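Phosphoribosylaminoimidazole-succinocarboxamide synthase (Saccharomyces cerevisiae, PDB 1A48) catalyses the ATP-dependent joining of L-aspartate to the carboxylate of CAIR, forming SAICAR in the de novo purine pathway. Local coordinates at residues A[30-35]-A[104-109]; A[10-15]-A[24-29]; A[3-8]-A[36-41]; A[216-221]-A[233-238]. All coordinates share one frame; numbering follows the deposited sequence.

Contact 1: residues A[30-35]-A[104-109]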
# COMPACT_ATOMS: atom_id res chain seq x y z
N THR A 30 18.72 1.90 10.78
CA THR A 30 18.20 2.35 9.52
C THR A 30 18.07 1.32 8.42
O THR A 30 18.94 0.51 8.17
CB THR A 30 19.21 3.44 8.99
OG1 THR A 30 19.57 4.28 10.04
CG2 THR A 30 18.56 4.33 7.93
N LEU A 31 16.94 1.39 7.70
CA LEU A 31 16.67 0.56 6.58
C LEU A 31 16.49 1.38 5.28
O LEU A 31 16.20 2.55 5.37
CB LEU A 31 15.35 -0.19 6.83
CG LEU A 31 15.42 -1.17 8.03
CD1 LEU A 31 14.02 -1.63 8.37
CD2 LEU A 31 16.30 -2.36 7.71
N LEU A 32 16.62 0.71 4.19
CA LEU A 32 16.44 1.26 2.87
C LEU A 32 15.37 0.43 2.21
O LEU A 32 15.51 -0.77 1.98
CB LEU A 32 17.72 1.21 2.04
CG LEU A 32 17.68 1.75 0.61
CD1 LEU A 32 17.41 3.24 0.64
CD2 LEU A 32 18.94 1.42 -0.12
N PHE A 33 14.24 1.09 1.91
CA PHE A 33 13.18 0.43 1.23
C PHE A 33 13.23 0.73 -0.29
O PHE A 33 13.05 1.92 -0.65
CB PHE A 33 11.81 0.91 1.70
CG PHE A 33 11.32 0.31 2.99
CD1 PHE A 33 12.19 -0.07 3.98
CD2 PHE A 33 9.96 0.17 3.21
CE1 PHE A 33 11.74 -0.58 5.17
CE2 PHE A 33 9.48 -0.37 4.40
CZ PHE A 33 10.40 -0.77 5.38
N VAL A 34 13.40 -0.22 -1.15
CA VAL A 34 13.43 0.05 -2.58
C VAL A 34 12.17 -0.46 -3.27
O VAL A 34 11.94 -1.67 -3.28
CB VAL A 34 14.73 -0.48 -3.23
CG1 VAL A 34 14.79 0.00 -4.69
CG2 VAL A 34 15.98 -0.02 -2.47
N ALA A 35 11.33 0.40 -3.86
CA ALA A 35 10.16 -0.11 -4.59
C ALA A 35 10.50 -0.49 -6.01
O ALA A 35 10.88 0.38 -6.82
CB ALA A 35 9.06 0.93 -4.62
N ASP A 104 14.88 7.78 -7.07
CA ASP A 104 13.48 8.08 -7.04
C ASP A 104 12.53 7.00 -6.56
O ASP A 104 11.31 7.27 -6.48
CB ASP A 104 13.00 8.62 -8.40
CG ASP A 104 13.57 9.96 -8.82
OD1 ASP A 104 13.52 10.87 -7.96
OD2 ASP A 104 14.13 10.05 -9.94
N ARG A 105 13.02 5.81 -6.24
CA ARG A 105 12.16 4.73 -5.84
C ARG A 105 12.56 4.15 -4.46
O ARG A 105 12.17 3.10 -4.05
CB ARG A 105 12.23 3.65 -6.90
CG ARG A 105 13.59 3.03 -7.17
CD ARG A 105 13.64 1.90 -8.15
NE ARG A 105 13.40 2.20 -9.55
CZ ARG A 105 12.30 1.85 -10.18
NH1 ARG A 105 11.33 1.21 -9.53
NH2 ARG A 105 12.06 2.10 -11.44
N SER A 106 13.34 4.94 -3.77
CA SER A 106 13.90 4.58 -2.52
C SER A 106 13.59 5.48 -1.35
O SER A 106 13.58 6.70 -1.43
CB SER A 106 15.48 4.55 -2.67
OG SER A 106 15.77 3.45 -3.51
N LEU A 107 13.31 4.88 -0.19
CA LEU A 107 13.05 5.57 1.03
C LEU A 107 13.97 5.05 2.17
O LEU A 107 14.15 3.88 2.37
CB LEU A 107 11.61 5.44 1.50
CG LEU A 107 10.53 6.02 0.59
CD1 LEU A 107 9.19 5.49 0.99
CD2 LEU A 107 10.63 7.52 0.57
N LEU A 108 14.55 5.96 2.85
CA LEU A 108 15.40 5.84 3.99
C LEU A 108 14.52 6.05 5.25
O LEU A 108 13.90 7.04 5.45
CB LEU A 108 16.56 6.83 3.94
CG LEU A 108 17.79 6.56 4.78
CD1 LEU A 108 18.55 5.37 4.21
CD2 LEU A 108 18.66 7.78 4.90
N VAL A 109 14.47 4.97 6.05
CA VAL A 109 13.61 4.86 7.20
C VAL A 109 14.26 4.40 8.49
O VAL A 109 15.22 3.64 8.42
CB VAL A 109 12.40 3.89 6.94
CG1 VAL A 109 11.61 4.36 5.70
CG2 VAL A 109 12.80 2.45 6.82

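Contact 2: residues A[10-15]-A[24-29]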
# COMPACT_ATOMS: atom_id res chain seq x y z
N GLY A 10 26.33 -6.98 -2.66
CA GLY A 10 26.60 -7.05 -1.26
C GLY A 10 27.08 -5.77 -0.58
O GLY A 10 27.59 -5.88 0.55
N ILE A 11 26.87 -4.56 -1.11
CA ILE A 11 27.25 -3.30 -0.50
C ILE A 11 26.56 -3.10 0.83
O ILE A 11 27.06 -2.58 1.83
CB ILE A 11 27.12 -2.10 -1.46
CG1 ILE A 11 28.12 -2.31 -2.63
CG2 ILE A 11 27.42 -0.74 -0.79
CD1 ILE A 11 27.88 -1.21 -3.67
N LEU A 12 25.31 -3.52 0.86
CA LEU A 12 24.39 -3.52 1.97
C LEU A 12 23.77 -4.94 2.03
O LEU A 12 23.48 -5.53 1.01
CB LEU A 12 23.25 -2.53 1.66
CG LEU A 12 23.25 -1.14 2.14
CD1 LEU A 12 24.53 -0.52 2.53
CD2 LEU A 12 22.33 -0.18 1.41
N PRO A 13 23.56 -5.44 3.23
CA PRO A 13 22.92 -6.73 3.41
C PRO A 13 21.43 -6.62 3.12
O PRO A 13 20.78 -5.63 3.41
CB PRO A 13 23.21 -7.13 4.86
CG PRO A 13 23.64 -5.86 5.54
CD PRO A 13 23.90 -4.80 4.50
N LEU A 14 20.87 -7.63 2.53
CA LEU A 14 19.47 -7.76 2.21
C LEU A 14 18.72 -8.21 3.47
O LEU A 14 19.17 -9.16 4.10
CB LEU A 14 19.31 -8.79 1.14
CG LEU A 14 18.52 -8.73 -0.09
CD1 LEU A 14 17.89 -10.08 -0.42
CD2 LEU A 14 17.48 -7.64 -0.18
N VAL A 15 17.65 -7.55 3.85
CA VAL A 15 16.79 -7.89 4.95
C VAL A 15 15.68 -8.78 4.41
O VAL A 15 15.36 -9.82 4.97
CB VAL A 15 16.23 -6.72 5.72
CG1 VAL A 15 15.17 -7.07 6.71
CG2 VAL A 15 17.39 -5.99 6.35
N TYR A 24 16.97 -3.36 2.42
CA TYR A 24 18.30 -3.44 2.79
C TYR A 24 18.50 -2.75 4.15
O TYR A 24 17.86 -1.80 4.54
CB TYR A 24 19.32 -2.72 1.83
CG TYR A 24 19.33 -3.37 0.49
CD1 TYR A 24 18.37 -3.03 -0.45
CD2 TYR A 24 20.17 -4.37 0.19
CE1 TYR A 24 18.33 -3.68 -1.69
CE2 TYR A 24 20.15 -5.05 -1.00
CZ TYR A 24 19.23 -4.68 -1.97
OH TYR A 24 19.19 -5.35 -3.18
N GLU A 25 19.55 -3.23 4.84
CA GLU A 25 19.94 -2.63 6.10
C GLU A 25 21.06 -1.64 5.88
O GLU A 25 22.13 -2.02 5.34
CB GLU A 25 20.38 -3.69 7.13
CG GLU A 25 20.70 -3.01 8.46
CD GLU A 25 21.24 -4.07 9.44
OE1 GLU A 25 22.30 -4.67 9.26
OE2 GLU A 25 20.51 -4.28 10.39
N VAL A 26 20.92 -0.40 6.30
CA VAL A 26 21.94 0.64 6.13
C VAL A 26 22.91 0.67 7.30
O VAL A 26 24.12 0.74 7.15
CB VAL A 26 21.24 2.01 5.88
CG1 VAL A 26 22.20 3.15 5.86
CG2 VAL A 26 20.41 1.92 4.62
N ASP A 27 22.32 0.65 8.51
CA ASP A 27 23.12 0.61 9.72
C ASP A 27 22.22 -0.00 10.78
O ASP A 27 21.14 -0.45 10.49
CB ASP A 27 23.79 1.89 10.12
CG ASP A 27 22.84 3.02 10.41
OD1 ASP A 27 21.69 2.79 10.82
OD2 ASP A 27 23.26 4.16 10.25
N ALA A 28 22.71 0.05 12.01
CA ALA A 28 21.93 -0.53 13.10
C ALA A 28 20.53 0.02 13.30
O ALA A 28 19.70 -0.76 13.82
CB ALA A 28 22.69 -0.29 14.42
N GLY A 29 20.26 1.29 12.97
CA GLY A 29 18.93 1.79 13.18
C GLY A 29 18.19 2.25 11.95
O GLY A 29 17.20 2.95 12.04

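Contact 3: residues A[3-8]-A[36-41]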
# COMPACT_ATOMS: atom_id res chain seq x y z
N ILE A 3 13.05 -1.40 -13.35
CA ILE A 3 13.85 -2.07 -12.35
C ILE A 3 12.95 -3.16 -11.83
O ILE A 3 11.91 -2.94 -11.26
CB ILE A 3 14.34 -1.12 -11.26
CG1 ILE A 3 15.36 -0.08 -11.74
CG2 ILE A 3 14.95 -1.80 -10.03
CD1 ILE A 3 16.61 -0.66 -12.32
N THR A 4 13.32 -4.39 -12.03
CA THR A 4 12.62 -5.56 -11.61
C THR A 4 13.20 -6.15 -10.35
O THR A 4 12.45 -6.68 -9.56
CB THR A 4 12.66 -6.62 -12.75
OG1 THR A 4 12.02 -6.02 -13.89
CG2 THR A 4 11.91 -7.86 -12.36
N LYS A 5 14.48 -6.08 -10.15
CA LYS A 5 15.16 -6.64 -8.98
C LYS A 5 16.41 -5.82 -8.72
O LYS A 5 17.13 -5.58 -9.70
CB LYS A 5 15.64 -8.06 -9.33
CG LYS A 5 15.46 -9.12 -8.30
CD LYS A 5 16.30 -10.35 -8.57
CE LYS A 5 16.45 -11.23 -7.32
NZ LYS A 5 17.83 -11.84 -7.14
N THR A 6 16.67 -5.46 -7.48
CA THR A 6 17.88 -4.71 -7.21
C THR A 6 19.07 -5.62 -7.01
O THR A 6 18.93 -6.73 -6.53
CB THR A 6 17.74 -3.80 -5.95
OG1 THR A 6 17.29 -4.66 -4.93
CG2 THR A 6 16.72 -2.71 -6.24
N GLU A 7 20.21 -5.20 -7.47
CA GLU A 7 21.48 -5.92 -7.37
C GLU A 7 22.55 -4.95 -6.86
O GLU A 7 23.09 -4.18 -7.63
CB GLU A 7 21.92 -6.49 -8.70
CG GLU A 7 20.83 -7.08 -9.54
CD GLU A 7 20.57 -8.55 -9.33
OE1 GLU A 7 21.16 -9.11 -8.38
OE2 GLU A 7 19.78 -9.09 -10.17
N LEU A 8 22.86 -5.04 -5.57
CA LEU A 8 23.77 -4.16 -4.91
C LEU A 8 25.07 -4.79 -4.57
O LEU A 8 25.88 -4.20 -3.88
CB LEU A 8 23.18 -3.49 -3.69
CG LEU A 8 21.88 -2.65 -3.82
CD1 LEU A 8 21.64 -1.85 -2.53
CD2 LEU A 8 21.82 -1.83 -5.03
N THR A 36 10.36 -1.75 -6.39
CA THR A 36 10.68 -2.13 -7.77
C THR A 36 9.42 -1.93 -8.62
O THR A 36 8.32 -1.58 -8.15
CB THR A 36 11.15 -3.60 -7.86
OG1 THR A 36 10.04 -4.44 -7.55
CG2 THR A 36 12.27 -3.80 -6.85
N ASP A 37 9.54 -2.29 -9.88
CA ASP A 37 8.47 -2.21 -10.85
C ASP A 37 7.67 -3.47 -11.02
O ASP A 37 6.81 -3.59 -11.89
CB ASP A 37 9.12 -1.71 -12.17
CG ASP A 37 9.58 -0.29 -12.12
OD1 ASP A 37 9.23 0.54 -11.30
OD2 ASP A 37 10.35 -0.02 -13.06
N ARG A 38 7.85 -4.46 -10.14
CA ARG A 38 7.11 -5.71 -10.14
C ARG A 38 5.63 -5.43 -9.81
O ARG A 38 5.25 -4.46 -9.21
CB ARG A 38 7.71 -6.70 -9.15
CG ARG A 38 9.17 -7.06 -9.31
CD ARG A 38 9.54 -8.28 -8.48
NE ARG A 38 9.68 -8.04 -7.04
CZ ARG A 38 10.65 -7.67 -6.23
NH1 ARG A 38 11.84 -7.36 -6.78
NH2 ARG A 38 10.61 -7.55 -4.91
N ILE A 39 4.80 -6.30 -10.29
CA ILE A 39 3.36 -6.33 -10.12
C ILE A 39 2.85 -7.75 -9.89
O ILE A 39 3.27 -8.69 -10.52
CB ILE A 39 2.59 -5.66 -11.30
CG1 ILE A 39 1.14 -5.40 -11.01
CG2 ILE A 39 2.71 -6.42 -12.60
CD1 ILE A 39 0.45 -4.43 -11.96
N SER A 40 1.83 -7.82 -9.06
CA SER A 40 1.18 -9.03 -8.71
C SER A 40 -0.28 -9.12 -9.06
O SER A 40 -0.94 -8.13 -8.91
CB SER A 40 1.13 -8.92 -7.10
OG SER A 40 1.07 -10.24 -6.75
N ALA A 41 -0.80 -10.25 -9.39
CA ALA A 41 -2.21 -10.47 -9.67
C ALA A 41 -2.51 -11.94 -9.33
O ALA A 41 -1.76 -12.80 -9.75
CB ALA A 41 -2.52 -10.25 -11.13

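Contact 4: residues A[216-221]-A[233-238]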
# COMPACT_ATOMS: atom_id res chain seq x y z
N THR A 216 -8.13 0.03 2.98
CA THR A 216 -6.71 0.19 2.98
C THR A 216 -6.06 -0.64 4.07
O THR A 216 -6.71 -0.91 5.04
CB THR A 216 -6.22 1.63 3.12
OG1 THR A 216 -4.93 1.74 2.51
CG2 THR A 216 -6.24 2.23 4.47
N LYS A 217 -4.83 -0.97 3.96
CA LYS A 217 -4.10 -1.70 4.95
C LYS A 217 -2.94 -0.87 5.45
O LYS A 217 -2.04 -0.57 4.66
CB LYS A 217 -3.63 -3.00 4.37
CG LYS A 217 -3.06 -3.99 5.38
CD LYS A 217 -2.58 -5.22 4.60
CE LYS A 217 -1.41 -4.80 3.69
NZ LYS A 217 -0.31 -4.13 4.49
N PHE A 218 -2.97 -0.54 6.74
CA PHE A 218 -1.91 0.16 7.39
C PHE A 218 -1.06 -0.82 8.25
O PHE A 218 -1.49 -1.82 8.74
CB PHE A 218 -2.36 1.25 8.29
CG PHE A 218 -3.17 2.37 7.73
CD1 PHE A 218 -2.63 3.28 6.88
CD2 PHE A 218 -4.47 2.56 8.13
CE1 PHE A 218 -3.33 4.36 6.42
CE2 PHE A 218 -5.23 3.62 7.70
CZ PHE A 218 -4.62 4.51 6.85
N GLU A 219 0.17 -0.37 8.41
CA GLU A 219 1.13 -1.01 9.31
C GLU A 219 1.68 0.08 10.22
O GLU A 219 2.03 1.17 9.75
CB GLU A 219 2.18 -1.71 8.54
CG GLU A 219 3.09 -2.62 9.33
CD GLU A 219 3.74 -3.59 8.29
OE1 GLU A 219 2.89 -4.35 7.74
OE2 GLU A 219 4.96 -3.41 8.16
N PHE A 220 1.70 -0.17 11.52
CA PHE A 220 2.18 0.70 12.55
C PHE A 220 3.32 0.14 13.41
O PHE A 220 3.48 -1.07 13.56
CB PHE A 220 1.04 1.08 13.53
CG PHE A 220 -0.09 1.88 12.93
CD1 PHE A 220 0.04 3.23 12.68
CD2 PHE A 220 -1.26 1.26 12.55
CE1 PHE A 220 -0.99 3.91 12.07
CE2 PHE A 220 -2.29 1.95 11.93
CZ PHE A 220 -2.16 3.28 11.69
N GLY A 221 4.11 0.97 14.00
CA GLY A 221 5.14 0.71 14.95
C GLY A 221 4.88 1.55 16.19
O GLY A 221 3.90 2.35 16.25
N ASP A 233 5.66 1.38 6.86
CA ASP A 233 5.45 0.77 5.54
C ASP A 233 4.89 1.66 4.47
O ASP A 233 5.00 2.84 4.54
CB ASP A 233 4.59 -0.47 5.75
CG ASP A 233 4.78 -1.42 4.58
OD1 ASP A 233 5.82 -1.18 3.93
OD2 ASP A 233 3.90 -2.26 4.35
N GLU A 234 4.24 1.14 3.46
CA GLU A 234 3.60 1.87 2.36
C GLU A 234 2.18 2.35 2.72
O GLU A 234 1.43 1.67 3.42
CB GLU A 234 3.54 1.04 1.10
CG GLU A 234 2.38 0.20 0.77
CD GLU A 234 2.62 -0.49 -0.59
OE1 GLU A 234 2.96 0.22 -1.57
OE2 GLU A 234 2.45 -1.74 -0.48
N VAL A 235 1.88 3.58 2.30
CA VAL A 235 0.64 4.18 2.62
C VAL A 235 -0.22 4.57 1.46
O VAL A 235 0.11 5.36 0.61
CB VAL A 235 0.99 5.45 3.43
CG1 VAL A 235 -0.16 6.25 3.93
CG2 VAL A 235 1.81 5.05 4.65
N LEU A 236 -1.42 4.03 1.43
CA LEU A 236 -2.48 4.37 0.49
C LEU A 236 -2.12 4.45 -0.99
O LEU A 236 -2.44 5.39 -1.70
CB LEU A 236 -3.20 5.61 0.94
CG LEU A 236 -4.32 5.94 1.85
CD1 LEU A 236 -5.47 5.00 1.96
CD2 LEU A 236 -3.92 6.58 3.14
N THR A 237 -1.54 3.35 -1.43
CA THR A 237 -1.22 3.13 -2.82
C THR A 237 -2.20 2.08 -3.33
O THR A 237 -2.89 1.39 -2.57
CB THR A 237 0.21 2.60 -3.01
OG1 THR A 237 0.21 1.26 -2.55
CG2 THR A 237 1.26 3.41 -2.29
N PRO A 238 -2.27 1.86 -4.63
CA PRO A 238 -3.12 0.90 -5.28
C PRO A 238 -2.69 -0.52 -4.93
O PRO A 238 -3.45 -1.41 -5.19
CB PRO A 238 -3.03 1.11 -6.81
CG PRO A 238 -2.46 2.48 -6.86
CD PRO A 238 -1.57 2.70 -5.63
O HOH W 1 -2.28 1.92 3.10
O HOH W 2 0.51 -1.01 3.93
O HOH W 3 1.16 1.76 6.52

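Contact 1: residues A[30-35]-A[104-109]
Arg105 lies along the end of strand 30-35 and meets Ala35 with nearly its whole side chain. Its CB sits 3.5 Å from Ala35 O. CG and CD then run past Val34, with Arg105 CG 4.1 Å from Val34 CG1. Arg105 CD also lies close to the carbonyl oxygen, 3.4 Å from Ala35 O. A bend at chi3 (70°) turns the guanidinium back toward Ala35. NH1 donates to Ala35 O over 2.9 Å, in the plane of both the carbonyl and the guanidinium. The same NH1 forms a salt bridge with Asp37, so one nitrogen joins the strand end to the loop after it. With an alanine here, Ala35 O would probably lose its side-chain donor and Asp37 this charged mate.

Backbone bonds continue the pairing. Ala35 N donates to Arg105 O, and Phe33 with Leu107 and Leu31 with Val109 are hydrogen-bonded pairs. Leu32 with Leu108 and Val34 with Ser106 are non-hydrogen-bonded pairs.

The two faces differ. On one, Val109 CG2 touches both Leu31 CB, at 3.7 Å, and the Phe33 ring, whose CE1 lies 3.6 Å away. On the other, Leu32, Val34 and Leu108 are buried, and Leu32 CD1 meets Leu108 CD1 at 4.3 Å. Ser106 OG lies against Val34 CG2, and its hydrogen bond goes to Leu102 O.

Strand 106-110 thus closes one side of an antiparallel four-stranded sheet with strands in chain order, the N-terminal sheet of this SAICAR synthetase fold.

Contact 2: residues A[10-15]-A[24-29]
Tyr24 has the most surface buried here, and residues 12 to 14 meet its ring on one face and at an edge. Its CG is anti to the carbonyl carbon (chi1 -65°), which brings the ring up to Leu12 and Leu14. Leu14 CD2 stands over one face in a CH-pi contact, 4.1 Å from the ring centroid and offset toward the rim. Leu12 O lies at the ring edge, 3.6 Å from Tyr24 CD2. The Leu12 side chain crosses Tyr24 at about a right angle, with Leu12 CB 3.9 Å from Tyr24 CD2. The phenol oxygen reaches beyond this contact to hydrogen-bond Thr6.

Leu12 also packs on the backbone of the next residue, its CG 3.5 Å from Glu25 O. Its CD2 goes on to Val26 CG2 at 4.3 Å. Leu93 and Leu32 touch it too, so this leucine is buried.

Glu25 is held by its backbone. Its N donates to Pro13 O over 3.1 Å, the only hydrogen bond between the two segments. Its extended side chain lies at the exposed margin, where CB meets Val15 CG2 at 3.9 Å. The carboxylate makes a salt bridge with Lys111.

Leu14 and Tyr24 form an antiparallel non-hydrogen-bonded pair in the hairpin of strands 14-17 and 21-27. Val26 and Asp27 form a classic beta bulge opposite Thr30. Asp27 OD1 accepts from Gly29 N in an Asx turn as the chain reverses. Strand 14-17 is outermost in the sheet, and strand 21-27 lies between it and strand 30-35.

Contact 3: residues A[3-8]-A[36-41]
Ile3 and Thr4 hang from the loop at residues 36-38 by three hydrogen bonds. The N-terminal tail is here an irregular segment, and it docks on the loop that leaves strand 30-35, without a beta bridge.

Two of the bonds pair Ile3 with Asp37. Asp37 N donates to Ile3 O over 2.8 Å. In return Ile3 N donates to Asp37 OD2 over 3.0 Å, approaching from above the carboxylate plane. With CG anti to the carbonyl carbon (chi1 -70°), the carboxylate lies within reach of Ile3 N. Its other oxygen, OD1, takes a salt bridge from Arg105 and a bond from Gly54 N.

The third bond comes from an arginine side chain. Arg38 is bent at chi3 (-75°), so its chain curls round Thr4 O. NH1 donates to that oxygen over 2.9 Å, near the guanidinium plane. The other guanidinium nitrogens turn to the hairpin: NH2 bonds Gly18 O and pairs with Asp22, and NE bonds Lys19 O. A leucine in its place is likely to leave Thr4 O without this donor and Asp22 without this charged mate.

Van der Waals contact is slight. Thr4 CG2 lies 4.2 Å from Arg38 CG. Ile3 O rests 3.5 Å from Thr36 CB, and the Ile3 side chain packs on Arg105.

Thr36 OG1, bonded to Val20 O, sits 3.4 Å above one face of the Arg38 guanidinium, offset toward the rim, and accepts a weak bond from Arg38 N.

Contact 4: residues A[216-221]-A[233-238]
Leu236 packs against Thr216 and Phe218. Its CD1 methyl lies against the Thr216 hydroxyl and CB, with Leu236 CD1 3.6 Å from Thr216 CB, and the two side chains cross at about a right angle. Its CD2 reaches Phe218 CE1 at 4.0 Å. Val235 CG1 comes to the edge of the same ring. Thr216 CG2 covers part of one face, and helix 185-208 touches Thr216, Phe218 and Leu236.

No direct hydrogen bond joins the segments; waters do so instead. Loop 233-238 leads from strand 228-231 to strand 241-245, beside strand 211-223 of the mixed sheet. It carries the run Asp-Glu-Val-Leu-Thr-Pro, characteristic of SAICAR synthetases. Glu234 lies about 4 Å from a bound sulfate, consistent with an anion-binding pocket. Water 1 accepts from Leu236 N (2.8 Å), donates to Lys217 O and bonds Thr216 OG1, which also bonds Ser241. Water 2 donates to Lys217 O (2.7 Å) and Glu234 O (2.9 Å). Water 3 accepts from Glu219 N at 3.0 Å and lies beside Glu234 O.

Two like charges lie near each other at the other end. Glu219 OE1 stands 4.1 Å from Asp233 OD2, with the carboxylate planes 21° apart. Arg21 forms a salt bridge with Asp233 OD1.

Contacts 1 and 2 belong to one antiparallel sheet: strands 21-27 and 30-35 are neighbours, and Leu32 N probably bonds Tyr24 O. Contact 1 rests on regular strand pairing, with buried side chains on one face and no exposed residue among those that touch. Contact 2 lies farther out, with three exposed residues and one backbone bond. Contact 3 ties the N-terminal tail to the loop leaving the same sheet by polar bonds; Arg105 joins it to contact 1, and Thr6 joins it to Tyr24 of contact 2. Contact 4 lies nearest the chain centre, in the other, mixed sheet, and relies on waters. It reaches contact 1 where Phe33 packs on Asp233, but touches neither contact 2 nor contact 3.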